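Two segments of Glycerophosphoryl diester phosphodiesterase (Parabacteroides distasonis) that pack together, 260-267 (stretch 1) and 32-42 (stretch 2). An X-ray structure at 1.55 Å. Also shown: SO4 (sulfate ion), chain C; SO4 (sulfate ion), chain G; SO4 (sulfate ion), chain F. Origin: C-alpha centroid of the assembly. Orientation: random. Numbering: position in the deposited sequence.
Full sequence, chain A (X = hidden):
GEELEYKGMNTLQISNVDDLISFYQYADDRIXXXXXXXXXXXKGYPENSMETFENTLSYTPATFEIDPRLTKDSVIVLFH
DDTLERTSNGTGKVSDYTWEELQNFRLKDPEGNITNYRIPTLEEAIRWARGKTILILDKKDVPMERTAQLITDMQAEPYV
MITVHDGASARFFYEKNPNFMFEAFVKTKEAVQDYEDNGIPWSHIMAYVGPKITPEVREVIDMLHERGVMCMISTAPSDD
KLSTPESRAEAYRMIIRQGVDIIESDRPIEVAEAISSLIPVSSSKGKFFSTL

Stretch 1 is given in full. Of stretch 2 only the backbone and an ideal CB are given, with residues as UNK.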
# COMPACT_ATOMS: atom_id res chain seq x y z
N VAL A 260 -21.27 17.72 0.34
CA VAL A 260 -20.56 16.52 -0.16
C VAL A 260 -21.50 15.73 -1.09
O VAL A 260 -22.75 15.67 -0.90
CB VAL A 260 -20.09 15.67 1.00
CG1 VAL A 260 -19.60 14.29 0.51
CG2 VAL A 260 -18.97 16.39 1.81
N ASP A 261 -20.91 15.18 -2.15
CA ASP A 261 -21.66 14.59 -3.29
C ASP A 261 -21.86 13.10 -3.14
O ASP A 261 -22.89 12.54 -3.61
CB ASP A 261 -20.96 14.94 -4.61
CG ASP A 261 -20.69 16.44 -4.72
OD1 ASP A 261 -21.68 17.21 -4.65
OD2 ASP A 261 -19.50 16.82 -4.73
N ILE A 262 -20.85 12.44 -2.56
CA ILE A 262 -20.82 10.99 -2.53
C ILE A 262 -20.41 10.56 -1.12
O ILE A 262 -19.50 11.13 -0.54
CB ILE A 262 -19.80 10.40 -3.58
CG1 ILE A 262 -19.96 11.06 -4.98
CG2 ILE A 262 -19.93 8.89 -3.63
CD1 ILE A 262 -18.89 10.71 -6.01
N ILE A 263 -21.14 9.59 -0.56
CA ILE A 263 -20.71 8.92 0.69
C ILE A 263 -20.25 7.50 0.37
O ILE A 263 -21.04 6.70 -0.22
CB ILE A 263 -21.83 8.87 1.71
CG1 ILE A 263 -22.08 10.29 2.21
CG2 ILE A 263 -21.44 7.98 2.89
CD1 ILE A 263 -23.40 10.44 3.04
N GLU A 264 -19.00 7.19 0.69
CA GLU A 264 -18.51 5.81 0.69
C GLU A 264 -18.61 5.23 2.10
O GLU A 264 -18.10 5.82 3.05
CB GLU A 264 -17.06 5.71 0.23
CG GLU A 264 -16.51 4.29 0.22
CD GLU A 264 -15.00 4.27 0.08
OE1 GLU A 264 -14.29 4.68 1.02
OE2 GLU A 264 -14.54 3.86 -0.96
N SER A 265 -19.25 4.07 2.21
CA SER A 265 -19.62 3.51 3.50
C SER A 265 -19.60 2.01 3.52
O SER A 265 -19.92 1.36 2.48
CB SER A 265 -21.02 4.05 3.88
OG SER A 265 -21.54 3.54 5.08
N ASP A 266 -19.29 1.44 4.69
CA ASP A 266 -19.45 0.01 4.92
C ASP A 266 -20.94 -0.33 5.08
O ASP A 266 -21.29 -1.49 5.05
CB ASP A 266 -18.69 -0.48 6.17
CG ASP A 266 -17.19 -0.54 5.97
OD1 ASP A 266 -16.77 -0.84 4.85
OD2 ASP A 266 -16.44 -0.30 6.95
N ARG A 267 -21.78 0.70 5.25
CA ARG A 267 -23.20 0.56 5.51
C ARG A 267 -24.05 1.29 4.47
O ARG A 267 -24.88 2.11 4.82
CB ARG A 267 -23.52 1.11 6.89
CG ARG A 267 -22.73 0.52 8.05
CD ARG A 267 -23.10 1.24 9.35
NE ARG A 267 -22.34 0.77 10.50
CZ ARG A 267 -22.64 -0.29 11.24
NH1 ARG A 267 -23.72 -1.02 10.98
NH2 ARG A 267 -21.88 -0.63 12.29
N UNK A 32 -27.37 12.93 -4.67
CA UNK A 32 -26.37 12.38 -3.75
C UNK A 32 -26.08 10.93 -4.13
O UNK A 32 -27.04 10.17 -4.37
CB UNK A 32 -26.85 12.47 -2.30
N UNK A 33 -24.80 10.56 -4.12
CA UNK A 33 -24.36 9.23 -4.53
C UNK A 33 -23.85 8.38 -3.36
O UNK A 33 -23.38 8.91 -2.36
CB UNK A 33 -23.26 9.36 -5.59
N UNK A 34 -23.94 7.06 -3.47
CA UNK A 34 -23.46 6.14 -2.46
C UNK A 34 -22.52 5.13 -3.10
O UNK A 34 -22.76 4.60 -4.22
CB UNK A 34 -24.63 5.44 -1.77
N UNK A 35 -21.42 4.88 -2.40
CA UNK A 35 -20.46 3.85 -2.82
C UNK A 35 -20.24 2.88 -1.68
O UNK A 35 -20.08 3.30 -0.53
CB UNK A 35 -19.13 4.47 -3.26
N UNK A 36 -20.31 1.58 -1.98
CA UNK A 36 -20.12 0.54 -1.00
C UNK A 36 -18.65 0.31 -0.78
O UNK A 36 -17.96 -0.22 -1.67
CB UNK A 36 -20.81 -0.75 -1.43
N UNK A 37 -18.16 0.69 0.38
CA UNK A 37 -16.79 0.40 0.80
C UNK A 37 -16.54 -1.10 0.94
O UNK A 37 -17.24 -1.82 1.69
CB UNK A 37 -16.49 1.10 2.13
N UNK A 38 -15.51 -1.56 0.21
CA UNK A 38 -15.13 -2.97 0.14
C UNK A 38 -16.35 -3.78 -0.23
O UNK A 38 -16.49 -4.90 0.23
CB UNK A 38 -14.53 -3.46 1.46
N UNK A 39 -17.26 -3.17 -1.00
CA UNK A 39 -18.52 -3.72 -1.37
C UNK A 39 -19.75 -3.47 -0.52
O UNK A 39 -20.83 -3.81 -0.92
CB UNK A 39 -18.33 -5.23 -1.47
N UNK A 40 -19.60 -2.84 0.64
CA UNK A 40 -20.64 -2.84 1.68
C UNK A 40 -20.62 -4.16 2.44
O UNK A 40 -20.07 -5.16 1.96
CB UNK A 40 -22.02 -2.60 1.07
N UNK A 41 -21.20 -4.18 3.63
CA UNK A 41 -21.31 -5.38 4.42
C UNK A 41 -22.43 -5.27 5.43
O UNK A 41 -22.92 -4.17 5.74
CB UNK A 41 -19.99 -5.68 5.13
N UNK A 42 -22.79 -6.42 5.96
CA UNK A 42 -23.87 -6.54 6.95
C UNK A 42 -24.09 -7.95 7.39
O UNK A 42 -23.40 -8.86 6.91
CB UNK A 42 -25.18 -5.98 6.39
S SO4 C . -9.64 0.44 3.32
O1 SO4 C . -10.35 -0.63 2.62
O2 SO4 C . -10.05 1.71 2.72
O3 SO4 C . -9.96 0.47 4.76
O4 SO4 C . -8.19 0.14 3.24
S SO4 G . -12.57 -3.00 9.66
O1 SO4 G . -13.34 -3.90 10.54
O2 SO4 G . -13.35 -2.72 8.46
O3 SO4 G . -12.30 -1.75 10.38
O4 SO4 G . -11.31 -3.58 9.20
S SO4 F . -18.38 -1.16 13.60
O1 SO4 F . -19.25 -2.28 13.99
O2 SO4 F . -19.20 -0.05 13.11
O3 SO4 F . -17.60 -0.72 14.76
O4 SO4 F . -17.46 -1.61 12.57

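Two parallel strands set the frame: 262-265 runs beside 33-36 at an angle of 21°. Backbone atoms make the ladder, which asks of 33 and 35 only an N-H, so not proline.

Position 32 precedes the strand. Its CB points sideways, 4.2 Å from Asp-261 O, and its phi of -58° suits many residues, proline among them. Pro-32 is deposited; its CA makes a CA-H...O contact with Asp-261 O at 3.5 Å.

At 33 the backbone N donates to Asp-261 O (2.8 Å from N of 33), and the O of 33 receives Ile-263 N at 3.0 Å. The CB lies on the sheet face of Ile-262, 3.8 Å from Ile-262 CG1, so leucine, isoleucine, valine or methionine would fit. It is Leu-33, whose CB keeps that 3.8 Å apolar contact with Ile-262 CG1.

Position 34 turns to the other face, shared with Ile-263. A beta-branched residue would suit the extended backbone, although stretch 1 offers its CB little beyond Ile-263 O at 4.1 Å. Ile-34 is found there, with chi1 m and chi2 t.

Position 35 returns to the face of Ile-262 and Glu-264, its CB 4.5 Å from Ile-262 CG2 and 4.2 Å from Glu-264 CA. A small residue fits, and a polar one could answer the carboxylate. Ser-35 does so through a water, which donates to Glu-264 OE2 (2.8 Å from the water O) and accepts from Ser-35 OG (also 2.8 Å). The pairing continues with Ser-35 N to Ile-263 O at 2.9 Å and Ser-265 N to Ser-35 O at 3.0 Å.

At 36 a CB would be crowded by the backbone C of 39, 3.1 Å away, so glycine is the natural reading, and Gly-36 it is.

Position 37 is the most telling. Its CB points toward stretch 1, 3.4 Å from Asp-266 OD1 and 4.3 Å from Glu-264 OE1. A donor close to the backbone suits best: histidine or asparagine, perhaps serine or threonine; lysine or arginine would have to fold back. His-37 donates from ND1 to Asp-266 OD1 at 2.6 Å, while NE2 reaches a chain C sulfate O2 at 3.0 Å. Glu-264 OE1 merely touches His-37 CD2 at 3.3 Å. The backbone N bonds Ser-265 O at 2.8 Å.

Position 38 points sideways and is left-handed (53/31), easiest for glycine, asparagine or aspartate but open to others; stretch 1 asks little. Arg-38 donates from NE and NH2 to the chain C sulfate (O1 and O3, both 2.9 Å), and NH1 bonds the chain G sulfate weakly.

At 39 the backbone angles would jam a CB against the preceding carbonyl: Gly-39. Position 40, with phi 79°, also favours glycine: Gly-40.

At 41 the N bonds Asp-266 O at 3.0 Å. The CB points sideways, but a long cationic chain could reach the Asp-266 carboxylate. Arg-41 does: NH2 lies 3.5 Å from Asp-266 OD2, a salt bridge of charges only, the oxygen sitting over the guanidinium face. NH1 donates to a chain G sulfate.

Position 42 has room for a CB, and stretch 1 restricts nothing, so many residues would suit; Gly-42 is deposited.

Stretch 2 (32-42) PLISGHRGGRG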
# COMPACT_ATOMS: atom_id res chain seq x y z
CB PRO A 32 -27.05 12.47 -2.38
CG PRO A 32 -27.94 13.67 -2.51
CD PRO A 32 -28.47 13.59 -3.95
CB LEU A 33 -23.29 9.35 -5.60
CG LEU A 33 -23.74 10.02 -6.86
CD1 LEU A 33 -22.56 9.99 -7.87
CD2 LEU A 33 -25.02 9.40 -7.53
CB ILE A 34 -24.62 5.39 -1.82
CG1 ILE A 34 -25.62 6.33 -1.12
CG2 ILE A 34 -24.12 4.36 -0.74
CD1 ILE A 34 -26.90 5.65 -0.52
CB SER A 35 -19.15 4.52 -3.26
OG SER A 35 -18.29 3.62 -3.92
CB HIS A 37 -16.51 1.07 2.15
CG HIS A 37 -15.10 0.97 2.62
ND1 HIS A 37 -14.73 0.22 3.72
CD2 HIS A 37 -13.96 1.56 2.18
CE1 HIS A 37 -13.43 0.36 3.94
NE2 HIS A 37 -12.94 1.17 3.03
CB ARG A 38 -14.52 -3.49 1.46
CG ARG A 38 -13.30 -2.78 2.00
CD ARG A 38 -12.80 -3.43 3.29
NE ARG A 38 -11.86 -2.63 4.08
CZ ARG A 38 -11.66 -2.78 5.39
NH1 ARG A 38 -12.30 -3.71 6.08
NH2 ARG A 38 -10.79 -1.99 6.03
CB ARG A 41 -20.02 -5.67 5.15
CG ARG A 41 -19.70 -4.63 6.22
CD ARG A 41 -18.24 -4.70 6.69
NE ARG A 41 -18.03 -3.82 7.83
CZ ARG A 41 -16.84 -3.51 8.38
NH1 ARG A 41 -15.70 -3.94 7.85
NH2 ARG A 41 -16.80 -2.70 9.43
O HOH W 1 -15.62 4.38 -3.49
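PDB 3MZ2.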